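Local coordinates for protein phosphotriesterase, putative (Deinococcus radiodurans, PDB 4J35) that probably hydrolyses lactones at a centre of two divalent metal ions, and is here a variant engineered for organophosphate hydrolysis from a weak, promiscuous lactonase, at residues G114-E119 against E155-R160; Q185-L190 against H220-A225; L235-P238 against E242-S245; S245-L250 against L259-D264. The protein carries 7 engineered substitutions. One frame throughout, in Å; residues are numbered along the deposited sequence.

Overall arrangement
All four contacts lie in one chain with the TIM-barrel fold of the phosphotriesterase family. Along the sequence they follow in order, and contact 4 begins at Ser245, where contact 3 ends. Contact 1 joins two outer helices. Its centre is about 19 Å from that of contact 2, and they touch where Phe159 of helix 153-169 packs on helix 183-192. Contacts 2 and 4, about 16 Å apart between centres, meet through neighbouring strands 223-226 and 259-261 of one parallel sheet. Contacts 3 and 4 share helix 240-251, their centres about 10 Å apart. Contacts 1 and 2 thus build the barrel away from the metals, contact 3 lies nearer them, and contact 4 alone carries a metal ligand, Asp264.

Contact 1 of 4, residues G114-E119 against E155-R160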
loop_
_atom_site.group_PDB
_atom_site.type_symbol
_atom_site.label_atom_id
_atom_site.label_comp_id
_atom_site.label_asym_id
_atom_site.label_seq_id
_atom_site.Cartn_x
_atom_site.Cartn_y
_atom_site.Cartn_z
ATOM N N GLY A 114 -6.837 6.150 28.269
ATOM C CA GLY A 114 -6.264 4.873 28.661
ATOM C C GLY A 114 -5.192 4.359 27.715
ATOM O O GLY A 114 -4.521 5.134 27.026
ATOM N N ASP A 115 -5.030 3.037 27.700
ATOM C CA ASP A 115 -3.965 2.379 26.948
ATOM C C ASP A 115 -4.399 2.112 25.514
ATOM O O ASP A 115 -4.739 0.979 25.165
ATOM C CB ASP A 115 -3.613 1.046 27.606
ATOM C CG ASP A 115 -2.306 0.459 27.092
ATOM O OD1 ASP A 115 -1.716 1.005 26.132
ATOM O OD2 ASP A 115 -1.864 -0.559 27.662
ATOM N N ALA A 116 -4.383 3.153 24.694
ATOM C CA ALA A 116 -4.766 3.020 23.288
ATOM C C ALA A 116 -3.814 2.094 22.517
ATOM O O ALA A 116 -4.241 1.383 21.607
ATOM C CB ALA A 116 -4.828 4.385 22.632
ATOM N N GLU A 117 -2.528 2.084 22.865
ATOM C CA GLU A 117 -1.599 1.198 22.149
ATOM C C GLU A 117 -2.067 -0.250 22.243
ATOM O O GLU A 117 -2.127 -0.976 21.246
ATOM C CB GLU A 117 -0.176 1.314 22.696
ATOM C CG GLU A 117 0.838 0.473 21.919
ATOM C CD GLU A 117 2.205 0.388 22.620
ATOM O OE1 GLU A 117 2.719 1.437 23.048
ATOM O OE2 GLU A 117 2.779 -0.715 22.668
ATOM N N SER A 118 -2.394 -0.684 23.451
ATOM C CA SER A 118 -2.863 -2.049 23.638
ATOM C C SER A 118 -4.196 -2.300 22.928
ATOM O O SER A 118 -4.430 -3.398 22.432
ATOM C CB SER A 118 -2.966 -2.382 25.125
ATOM O OG SER A 118 -1.659 -2.435 25.684
ATOM N N GLU A 119 -5.072 -1.301 22.883
ATOM C CA GLU A 119 -6.329 -1.457 22.154
ATOM C C GLU A 119 -6.092 -1.613 20.675
ATOM O O GLU A 119 -6.746 -2.435 20.007
ATOM C CB GLU A 119 -7.277 -0.275 22.425
ATOM C CG GLU A 119 -7.791 -0.306 23.872
ATOM C CD GLU A 119 -8.589 0.937 24.234
ATOM O OE1 GLU A 119 -8.532 1.911 23.462
ATOM O OE2 GLU A 119 -9.270 0.935 25.281
ATOM N N GLU A 155 0.518 8.831 16.027
ATOM C CA GLU A 155 0.947 7.853 15.025
ATOM C C GLU A 155 1.848 6.778 15.651
ATOM O O GLU A 155 1.794 5.612 15.278
ATOM C CB GLU A 155 1.646 8.581 13.887
ATOM C CG GLU A 155 0.666 9.264 12.929
ATOM C CD GLU A 155 1.263 10.466 12.216
ATOM O OE1 GLU A 155 2.488 10.675 12.328
ATOM O OE2 GLU A 155 0.508 11.191 11.526
ATOM N N GLN A 156 2.647 7.130 16.646
ATOM C CA GLN A 156 3.569 6.144 17.182
ATOM C C GLN A 156 2.856 5.037 17.941
ATOM O O GLN A 156 3.362 3.926 18.068
ATOM C CB GLN A 156 4.648 6.807 18.025
ATOM C CG GLN A 156 5.610 7.608 17.161
ATOM C CD GLN A 156 6.837 8.012 17.926
ATOM O OE1 GLN A 156 7.425 7.199 18.640
ATOM N NE2 GLN A 156 7.224 9.278 17.803
ATOM N N LEU A 157 1.660 5.331 18.417
ATOM C CA LEU A 157 0.865 4.311 19.077
ATOM C C LEU A 157 0.737 3.135 18.132
ATOM O O LEU A 157 0.864 1.994 18.555
ATOM C CB LEU A 157 -0.531 4.856 19.408
ATOM C CG LEU A 157 -0.542 6.046 20.386
ATOM C CD1 LEU A 157 -1.897 6.715 20.370
ATOM C CD2 LEU A 157 -0.203 5.597 21.781
ATOM N N PHE A 158 0.436 3.443 16.860
ATOM C CA PHE A 158 0.198 2.435 15.851
ATOM C C PHE A 158 1.495 1.726 15.470
ATOM O O PHE A 158 1.497 0.517 15.301
ATOM C CB PHE A 158 -0.480 3.048 14.611
ATOM C CG PHE A 158 -1.868 3.645 14.917
ATOM C CD1 PHE A 158 -1.996 4.928 15.427
ATOM C CD2 PHE A 158 -3.037 2.912 14.669
ATOM C CE1 PHE A 158 -3.281 5.470 15.715
ATOM C CE2 PHE A 158 -4.297 3.441 14.981
ATOM C CZ PHE A 158 -4.411 4.725 15.484
ATOM N N PHE A 159 2.590 2.471 15.345
ATOM C CA PHE A 159 3.883 1.842 15.066
ATOM C C PHE A 159 4.232 0.830 16.150
ATOM O O PHE A 159 4.714 -0.273 15.840
ATOM C CB PHE A 159 5.006 2.889 14.891
ATOM C CG PHE A 159 5.043 3.539 13.519
ATOM C CD1 PHE A 159 4.006 4.359 13.085
ATOM C CD2 PHE A 159 6.124 3.333 12.664
ATOM C CE1 PHE A 159 4.024 4.959 11.833
ATOM C CE2 PHE A 159 6.154 3.929 11.397
ATOM C CZ PHE A 159 5.110 4.738 10.980
ATOM N N ARG A 160 4.002 1.167 17.421
ATOM C CA ARG A 160 4.415 0.236 18.476
ATOM C C ARG A 160 3.472 -0.953 18.524
ATOM O O ARG A 160 3.907 -2.075 18.718
ATOM C CB ARG A 160 4.503 0.931 19.878
ATOM C CG ARG A 160 5.577 2.033 19.941
ATOM C CD ARG A 160 5.840 2.539 21.378
ATOM N NE ARG A 160 4.721 3.285 21.929
ATOM C CZ ARG A 160 4.529 4.594 21.785
ATOM N NH1 ARG A 160 5.378 5.336 21.085
ATOM N NH2 ARG A 160 3.478 5.173 22.348
HETATM O O HOH W 1 1.938 3.802 24.478
#
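Glu117 and Arg160 form the salt bridge that joins helix 116-129 to helix 153-169. Arg160 NE gives its hydrogen to Glu117 OE1 over 2.9 Å, in a nearly straight bond of 164°. The oxygen lies at the edge of the guanidinium, close to its plane. On the glutamate side, the nitrogen comes in from above the carboxylate plane, and the two planes are turned 62° apart. A water bridges the same pair: it donates to Glu117 OE1 at 2.9 Å and accepts from Arg160 NH2 at 3.0 Å. OE1 therefore takes two hydrogens. The glutamate reaches this place because CG points opposite the backbone N (chi1 -176°) and the chain runs on extended, while the arginine bends at chi3 to turn NE toward it.

Both helices lie on the outside of the TIM barrel, and the contact is made at the start of the first. Asp115 is the N-cap there. Its OD1 accepts from Ser118 N at 3.2 Å, and its OD2 accepts from Ser118 OG at 2.7 Å.

The rest is van der Waals contact. Glu117 CD rests 3.6 Å from Arg160 CB, so the carboxylate lies against the base of the arginine as well as near its head. Glu117 CG passes 3.7 Å from Leu157 O. An alanine in place of Glu117 is likely to leave Arg160 without this charge partner and the bridging water without one acceptor. Ala116 CB touches Leu157 CD1 at 4.4 Å, and both side chains also pack on Ala111 of helix 105-113.

Contact 2 of 4, residues Q185-L190 against H220-A225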
loop_
_atom_site.group_PDB
_atom_site.type_symbol
_atom_site.label_atom_id
_atom_site.label_comp_id
_atom_site.label_asym_id
_atom_site.label_seq_id
_atom_site.Cartn_x
_atom_site.Cartn_y
_atom_site.Cartn_z
ATOM N N GLN A 185 13.142 7.503 9.281
ATOM C CA GLN A 185 12.599 7.459 10.646
ATOM C C GLN A 185 11.629 6.310 10.853
ATOM O O GLN A 185 11.608 5.704 11.904
ATOM C CB GLN A 185 11.902 8.755 10.990
ATOM C CG GLN A 185 12.831 9.914 11.170
ATOM C CD GLN A 185 13.072 10.630 9.886
ATOM O OE1 GLN A 185 13.006 10.034 8.814
ATOM N NE2 GLN A 185 13.329 11.926 9.973
ATOM N N GLN A 186 10.792 6.007 9.868
ATOM C CA GLN A 186 9.905 4.872 10.017
ATOM C C GLN A 186 10.704 3.568 10.144
ATOM O O GLN A 186 10.370 2.672 10.940
ATOM C CB GLN A 186 8.984 4.789 8.772
ATOM C CG GLN A 186 7.862 5.818 8.735
ATOM C CD GLN A 186 6.886 5.529 7.594
ATOM O OE1 GLN A 186 7.144 4.652 6.775
ATOM N NE2 GLN A 186 5.781 6.267 7.535
ATOM N N ALA A 187 11.718 3.433 9.289
ATOM C CA ALA A 187 12.465 2.202 9.157
ATOM C C ALA A 187 13.254 2.035 10.437
ATOM O O ALA A 187 13.316 0.962 11.012
ATOM C CB ALA A 187 13.409 2.253 7.935
ATOM N N GLU A 188 13.790 3.144 10.904
ATOM C CA GLU A 188 14.560 3.125 12.160
ATOM C C GLU A 188 13.694 2.815 13.386
ATOM O O GLU A 188 14.113 2.058 14.278
ATOM C CB GLU A 188 15.204 4.467 12.369
ATOM C CG GLU A 188 15.956 4.519 13.696
ATOM C CD GLU A 188 16.582 5.854 13.898
ATOM O OE1 GLU A 188 15.849 6.863 13.768
ATOM O OE2 GLU A 188 17.802 5.896 14.149
ATOM N N LEU A 189 12.502 3.404 13.441
ATOM C CA LEU A 189 11.574 3.146 14.539
ATOM C C LEU A 189 11.103 1.683 14.552
ATOM O O LEU A 189 11.195 0.996 15.563
ATOM C CB LEU A 189 10.386 4.112 14.483
ATOM C CG LEU A 189 9.267 3.877 15.491
ATOM C CD1 LEU A 189 9.831 3.865 16.933
ATOM C CD2 LEU A 189 8.169 4.937 15.365
ATOM N N LEU A 190 10.593 1.193 13.436
ATOM C CA LEU A 190 10.145 -0.192 13.380
ATOM C C LEU A 190 11.271 -1.219 13.655
ATOM O O LEU A 190 11.046 -2.218 14.340
ATOM C CB LEU A 190 9.524 -0.478 11.995
ATOM C CG LEU A 190 8.155 0.200 11.783
ATOM C CD1 LEU A 190 7.778 0.059 10.249
ATOM C CD2 LEU A 190 7.085 -0.380 12.664
ATOM N N HIS A 220 18.494 0.134 6.804
ATOM C CA HIS A 220 17.874 -0.553 7.932
ATOM C C HIS A 220 17.450 -1.944 7.588
ATOM O O HIS A 220 16.921 -2.663 8.441
ATOM C CB HIS A 220 16.698 0.265 8.463
ATOM C CG HIS A 220 17.121 1.547 9.096
ATOM N ND1 HIS A 220 17.063 2.754 8.441
ATOM C CD2 HIS A 220 17.688 1.797 10.300
ATOM C CE1 HIS A 220 17.535 3.705 9.226
ATOM N NE2 HIS A 220 17.935 3.147 10.357
ATOM N N GLY A 221 17.678 -2.307 6.324
ATOM C CA GLY A 221 17.412 -3.644 5.833
ATOM C C GLY A 221 16.007 -3.808 5.293
ATOM O O GLY A 221 15.632 -4.919 4.892
ATOM N N VAL A 222 15.231 -2.733 5.351
ATOM C CA VAL A 222 13.856 -2.765 4.885
ATOM C C VAL A 222 13.822 -2.660 3.374
ATOM O O VAL A 222 14.807 -2.331 2.714
ATOM C CB VAL A 222 12.957 -1.635 5.504
ATOM C CG1 VAL A 222 12.874 -1.777 7.062
ATOM C CG2 VAL A 222 13.459 -0.223 5.097
ATOM N N SER A 223 12.646 -2.931 2.825
ATOM C CA SER A 223 12.418 -2.613 1.428
ATOM C C SER A 223 11.678 -1.274 1.252
ATOM O O SER A 223 11.105 -0.717 2.194
ATOM C CB SER A 223 11.619 -3.744 0.824
ATOM O OG SER A 223 12.345 -4.950 0.873
ATOM N N ILE A 224 11.672 -0.746 0.016
ATOM C CA ILE A 224 11.055 0.532 -0.199
ATOM C C ILE A 224 10.277 0.414 -1.477
ATOM O O ILE A 224 10.705 -0.323 -2.358
ATOM C CB ILE A 224 12.087 1.663 -0.291
ATOM C CG1 ILE A 224 13.080 1.446 -1.392
ATOM C CG2 ILE A 224 12.864 1.736 1.041
ATOM C CD1 ILE A 224 13.919 2.717 -1.710
ATOM N N ALA A 225 9.160 1.120 -1.514
ATOM C CA ALA A 225 8.285 1.062 -2.709
ATOM C C ALA A 225 8.190 2.415 -3.351
ATOM O O ALA A 225 7.895 3.415 -2.698
ATOM C CB ALA A 225 6.940 0.628 -2.302
#
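The imidazole of His220 lies with one face against the backbone of Ala187 and Glu188. This joins helix 183-192 to the turn that leads into strand 223-226, a strand of the TIM barrel. Glu188 N sits 4.0 Å above the ring plane, over the ring centre, and Ala187 C lies over the same face nearer the rim. Around this backbone the two side chains meet different parts of the ring. Ala187 CB points toward the turn and comes within 3.7 Å of His220 ND1. Glu188 CB meets the other ring nitrogen, at 3.6 Å from His220 NE2.

The glutamate then runs away from the ring. CG stands opposite the backbone N (chi1 177°), the chain is extended, and its carboxylate plane is turned 56° from the imidazole. Glu188 OE2 remains 4.7 Å from His220 NE2, so the two groups do not pair directly. ND1 makes a weak hydrogen bond to Thr217 O in helix 211-218.

After His220, Gly221 turns the chain with a positive phi. Val222 then points back toward the helix, while its side chain also packs on Ile200 and Ile202 of strand 200-202. Its CG2 touches Ala187 CB at 3.8 Å.

Contact 3 of 4, residues L235-P238 against E242-S245; sequences LGTP and ERLS. Engineered in segment 235-238: Leu235 (natural residue Val).
Arg243 NH1 has two oxygens close by: it forms a salt bridge with Asp240 OD1 and lies 2.9 Å from Pro238 O. The contact is made in the TIM barrel where the long loop after strand 223-226 enters helix 240-251. The other nitrogens of the same guanidinium are also held. NE makes a salt bridge with Asp206, and NH2 gives a hydrogen bond to Leu231 O, so the loop and the helix start are tied to one group. The arginine gets there with a chain extended from CG to NE.

The proline puts one ring carbon over one face of the guanidinium. Pro238 CG sits 4.1 Å above its plane, over the centre, and the two side chains cross at about a right angle. With polar partners on its nitrogens and the ring carbon on one face, the group is fixed in rotation. Thr237 CB comes in obliquely, 3.8 Å from Arg243 NH2. Its OG1 is hydrogen-bonded to Met234 N and Leu231 O. The side chain of Thr237 is about 8 Å from those of the metal ligands His204 and Asp264, so this end of the contact lies near the metal centre. A methionine in place of Arg243 would probably leave Asp206 and Asp240 without this countercharge and let the loop at Leu231 and Pro238 move.

Glu242 points toward the proline. Its side chain is extended beyond CG, and OE1 accepts a hydrogen bond from Thr239 N. The same OE1 is 3.1 Å from Pro238 CB.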
loop_
_atom_site.group_PDB
_atom_site.type_symbol
_atom_site.label_atom_id
_atom_site.label_comp_id
_atom_site.label_asym_id
_atom_site.label_seq_id
_atom_site.Cartn_x
_atom_site.Cartn_y
_atom_site.Cartn_z
ATOM N N LEU A 235 0.550 18.046 -6.238
ATOM C CA LEU A 235 0.879 18.350 -4.847
ATOM C C LEU A 235 2.241 17.808 -4.471
ATOM O O LEU A 235 2.405 17.137 -3.450
ATOM C CB LEU A 235 -0.186 17.763 -3.920
ATOM C CG LEU A 235 -1.599 18.179 -4.333
ATOM C CD1 LEU A 235 -2.609 17.779 -3.269
ATOM C CD2 LEU A 235 -1.656 19.678 -4.604
ATOM N N GLY A 236 3.216 18.097 -5.321
ATOM C CA GLY A 236 4.600 17.814 -5.003
ATOM C C GLY A 236 5.118 16.480 -5.492
ATOM O O GLY A 236 6.315 16.217 -5.364
ATOM N N THR A 237 4.258 15.630 -6.049
ATOM C CA THR A 237 4.769 14.358 -6.549
ATOM C C THR A 237 5.678 14.619 -7.732
ATOM O O THR A 237 5.450 15.537 -8.519
ATOM C CB THR A 237 3.692 13.342 -6.969
ATOM O OG1 THR A 237 2.759 13.954 -7.868
ATOM C CG2 THR A 237 2.956 12.796 -5.754
ATOM N N PRO A 238 6.739 13.822 -7.846
ATOM C CA PRO A 238 7.617 13.937 -9.008
ATOM C C PRO A 238 6.946 13.402 -10.253
ATOM O O PRO A 238 5.876 12.796 -10.180
ATOM C CB PRO A 238 8.799 13.037 -8.646
ATOM C CG PRO A 238 8.262 12.100 -7.619
ATOM C CD PRO A 238 7.266 12.886 -6.842
ATOM N N GLU A 242 11.440 11.356 -13.305
ATOM C CA GLU A 242 12.283 11.569 -12.132
ATOM C C GLU A 242 12.300 10.311 -11.268
ATOM O O GLU A 242 13.359 9.900 -10.765
ATOM C CB GLU A 242 11.803 12.769 -11.316
ATOM C CG GLU A 242 11.820 14.080 -12.092
ATOM C CD GLU A 242 11.036 15.193 -11.409
ATOM O OE1 GLU A 242 10.036 14.893 -10.728
ATOM O OE2 GLU A 242 11.416 16.375 -11.561
ATOM N N ARG A 243 11.131 9.703 -11.088
ATOM C CA ARG A 243 11.056 8.425 -10.396
ATOM C C ARG A 243 12.062 7.458 -10.984
ATOM O O ARG A 243 12.854 6.879 -10.265
ATOM C CB ARG A 243 9.665 7.805 -10.511
ATOM C CG ARG A 243 8.610 8.498 -9.678
ATOM C CD ARG A 243 7.301 7.714 -9.668
ATOM N NE ARG A 243 6.340 8.328 -8.751
ATOM C CZ ARG A 243 5.553 9.362 -9.041
ATOM N NH1 ARG A 243 5.556 9.913 -10.253
ATOM N NH2 ARG A 243 4.747 9.847 -8.108
ATOM N N LEU A 244 12.026 7.268 -12.293
ATOM C CA LEU A 244 12.826 6.198 -12.899
ATOM C C LEU A 244 14.312 6.530 -12.885
ATOM O O LEU A 244 15.152 5.640 -12.886
ATOM C CB LEU A 244 12.374 5.889 -14.329
ATOM C CG LEU A 244 10.937 5.402 -14.484
ATOM C CD1 LEU A 244 10.677 5.031 -15.923
ATOM C CD2 LEU A 244 10.621 4.236 -13.563
ATOM N N SER A 245 14.625 7.816 -12.882
ATOM C CA SER A 245 15.999 8.249 -12.761
ATOM C C SER A 245 16.571 7.779 -11.407
ATOM O O SER A 245 17.678 7.241 -11.358
ATOM C CB SER A 245 16.076 9.772 -12.888
ATOM O OG SER A 245 17.420 10.220 -12.829
#

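Contact 4 of 4, residues S245-L250 against L259-D264. With CO (cobalt (II) ion), chain C.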
loop_
_atom_site.group_PDB
_atom_site.type_symbol
_atom_site.label_atom_id
_atom_site.label_comp_id
_atom_site.label_asym_id
_atom_site.label_seq_id
_atom_site.Cartn_x
_atom_site.Cartn_y
_atom_site.Cartn_z
ATOM N N SER A 245 14.625 7.816 -12.882
ATOM C CA SER A 245 15.999 8.249 -12.761
ATOM C C SER A 245 16.571 7.779 -11.407
ATOM O O SER A 245 17.678 7.241 -11.358
ATOM C CB SER A 245 16.076 9.772 -12.888
ATOM O OG SER A 245 17.420 10.220 -12.829
ATOM N N VAL A 246 15.815 7.950 -10.319
ATOM C CA VAL A 246 16.292 7.527 -8.988
ATOM C C VAL A 246 16.342 6.019 -8.958
ATOM O O VAL A 246 17.310 5.418 -8.497
ATOM C CB VAL A 246 15.384 8.018 -7.842
ATOM C CG1 VAL A 246 15.902 7.527 -6.476
ATOM C CG2 VAL A 246 15.301 9.518 -7.840
ATOM N N LEU A 247 15.312 5.389 -9.502
ATOM C CA LEU A 247 15.259 3.933 -9.508
ATOM C C LEU A 247 16.448 3.292 -10.233
ATOM O O LEU A 247 17.001 2.286 -9.769
ATOM C CB LEU A 247 13.978 3.465 -10.172
ATOM C CG LEU A 247 13.581 2.017 -9.925
ATOM C CD1 LEU A 247 13.074 1.818 -8.473
ATOM C CD2 LEU A 247 12.492 1.655 -10.929
ATOM N N THR A 248 16.820 3.836 -11.391
ATOM C CA THR A 248 17.882 3.216 -12.184
ATOM C C THR A 248 19.211 3.329 -11.419
ATOM O O THR A 248 20.021 2.411 -11.442
ATOM C CB THR A 248 17.993 3.790 -13.614
ATOM O OG1 THR A 248 18.145 5.216 -13.581
ATOM C CG2 THR A 248 16.739 3.443 -14.388
ATOM N N THR A 249 19.404 4.464 -10.760
ATOM C CA THR A 249 20.542 4.677 -9.883
ATOM C C THR A 249 20.631 3.602 -8.810
ATOM O O THR A 249 21.722 3.067 -8.523
ATOM C CB THR A 249 20.416 6.025 -9.187
ATOM O OG1 THR A 249 20.445 7.062 -10.169
ATOM C CG2 THR A 249 21.539 6.242 -8.170
ATOM N N LEU A 250 19.496 3.308 -8.182
ATOM C CA LEU A 250 19.483 2.399 -7.028
ATOM C C LEU A 250 19.661 0.972 -7.513
ATOM O O LEU A 250 20.358 0.174 -6.914
ATOM C CB LEU A 250 18.189 2.537 -6.224
ATOM C CG LEU A 250 17.983 3.851 -5.477
ATOM C CD1 LEU A 250 16.631 3.897 -4.858
ATOM C CD2 LEU A 250 19.036 3.942 -4.320
ATOM N N LEU A 259 13.623 -3.210 -3.739
ATOM C CA LEU A 259 12.798 -2.201 -4.404
ATOM C C LEU A 259 11.510 -2.821 -4.929
ATOM O O LEU A 259 11.546 -3.906 -5.534
ATOM C CB LEU A 259 13.537 -1.599 -5.609
ATOM C CG LEU A 259 14.907 -0.960 -5.330
ATOM C CD1 LEU A 259 15.627 -0.712 -6.636
ATOM C CD2 LEU A 259 14.767 0.345 -4.520
ATOM N N LEU A 260 10.387 -2.137 -4.695
ATOM C CA LEU A 260 9.105 -2.594 -5.213
ATOM C C LEU A 260 8.390 -1.466 -5.947
ATOM O O LEU A 260 8.728 -0.305 -5.797
ATOM C CB LEU A 260 8.229 -3.145 -4.089
ATOM C CG LEU A 260 8.757 -4.461 -3.520
ATOM C CD1 LEU A 260 9.646 -4.202 -2.271
ATOM C CD2 LEU A 260 7.607 -5.389 -3.198
ATOM N N LEU A 261 7.389 -1.839 -6.738
ATOM C CA LEU A 261 6.766 -0.910 -7.705
ATOM C C LEU A 261 5.242 -1.004 -7.661
ATOM O O LEU A 261 4.696 -2.089 -7.702
ATOM C CB LEU A 261 7.216 -1.248 -9.127
ATOM C CG LEU A 261 8.718 -1.307 -9.418
ATOM C CD1 LEU A 261 8.930 -1.871 -10.848
ATOM C CD2 LEU A 261 9.384 0.048 -9.289
ATOM N N SER A 262 4.558 0.133 -7.545
ATOM C CA SER A 262 3.082 0.134 -7.584
ATOM C C SER A 262 2.549 1.492 -7.990
ATOM O O SER A 262 3.339 2.399 -8.258
ATOM C CB SER A 262 2.489 -0.276 -6.259
ATOM O OG SER A 262 1.567 -1.311 -6.457
ATOM N N HIS A 263 1.213 1.604 -8.070
ATOM C CA HIS A 263 0.575 2.841 -8.494
ATOM C C HIS A 263 -0.166 3.643 -7.421
ATOM O O HIS A 263 -0.430 4.846 -7.632
ATOM C CB HIS A 263 -0.461 2.557 -9.618
ATOM C CG HIS A 263 0.027 1.621 -10.673
ATOM N ND1 HIS A 263 -0.074 0.251 -10.564
ATOM C CD2 HIS A 263 0.573 1.866 -11.886
ATOM C CE1 HIS A 263 0.378 -0.308 -11.679
ATOM N NE2 HIS A 263 0.778 0.653 -12.489
ATOM N N ASP A 264 -0.606 2.989 -6.344
ATOM C CA ASP A 264 -1.479 3.636 -5.363
ATOM C C ASP A 264 -2.770 4.119 -6.057
ATOM O O ASP A 264 -3.353 5.135 -5.696
ATOM C CB ASP A 264 -0.768 4.811 -4.728
ATOM C CG ASP A 264 -1.420 5.266 -3.417
ATOM O OD1 ASP A 264 -2.247 4.546 -2.827
ATOM O OD2 ASP A 264 -1.107 6.388 -3.016
HETATM CO CO CO C . -2.478 4.179 -0.659
#
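Helix 245-250 runs roughly antiparallel to strand 259-261, at 147° between their directions, with 10.8 Å between the axes at closest approach. Leucines fill this space from both sides. Leu247 points toward the strand and uses both of its methyls. CD1 meets Leu259 CD1 at 4.0 Å, and CD2 meets Leu261 CD2 at 3.9 Å. Its CG lies opposite the backbone N (chi1 -164°), which carries the fork out between the two strand leucines. Leu247 and Leu259 lie alongside each other, pointing opposite ways, whereas Leu247 and Leu261 cross at a slant.

One turn further on, Leu250 takes up the other branch of Leu259: its CD1 lies 4.0 Å from Leu259 CD2. Leu259 thus meets two helix residues, for its CD1 touches the CB of Leu250 as well as Leu247. All four leucines are buried. They pack the helix onto the barrel wall in the beta-alpha-beta unit of strand 223-226, helix 240-251 and strand 259-261. Leu300 and Leu297 of helix 291-303 extend this layer beside Leu247 and Leu261.

Within the helix, Thr249 OG1 donates to Ser245 O at 3.0 Å.

Beyond the strand the chain enters the metal centre. Asp264 OD1 binds a cobalt ion at 2.2 Å, and His21, His23 and Lys143 complete its protein ligands. The other oxygen, Asp264 OD2, stays 3.5 Å from the cobalt and makes a salt bridge with Arg228.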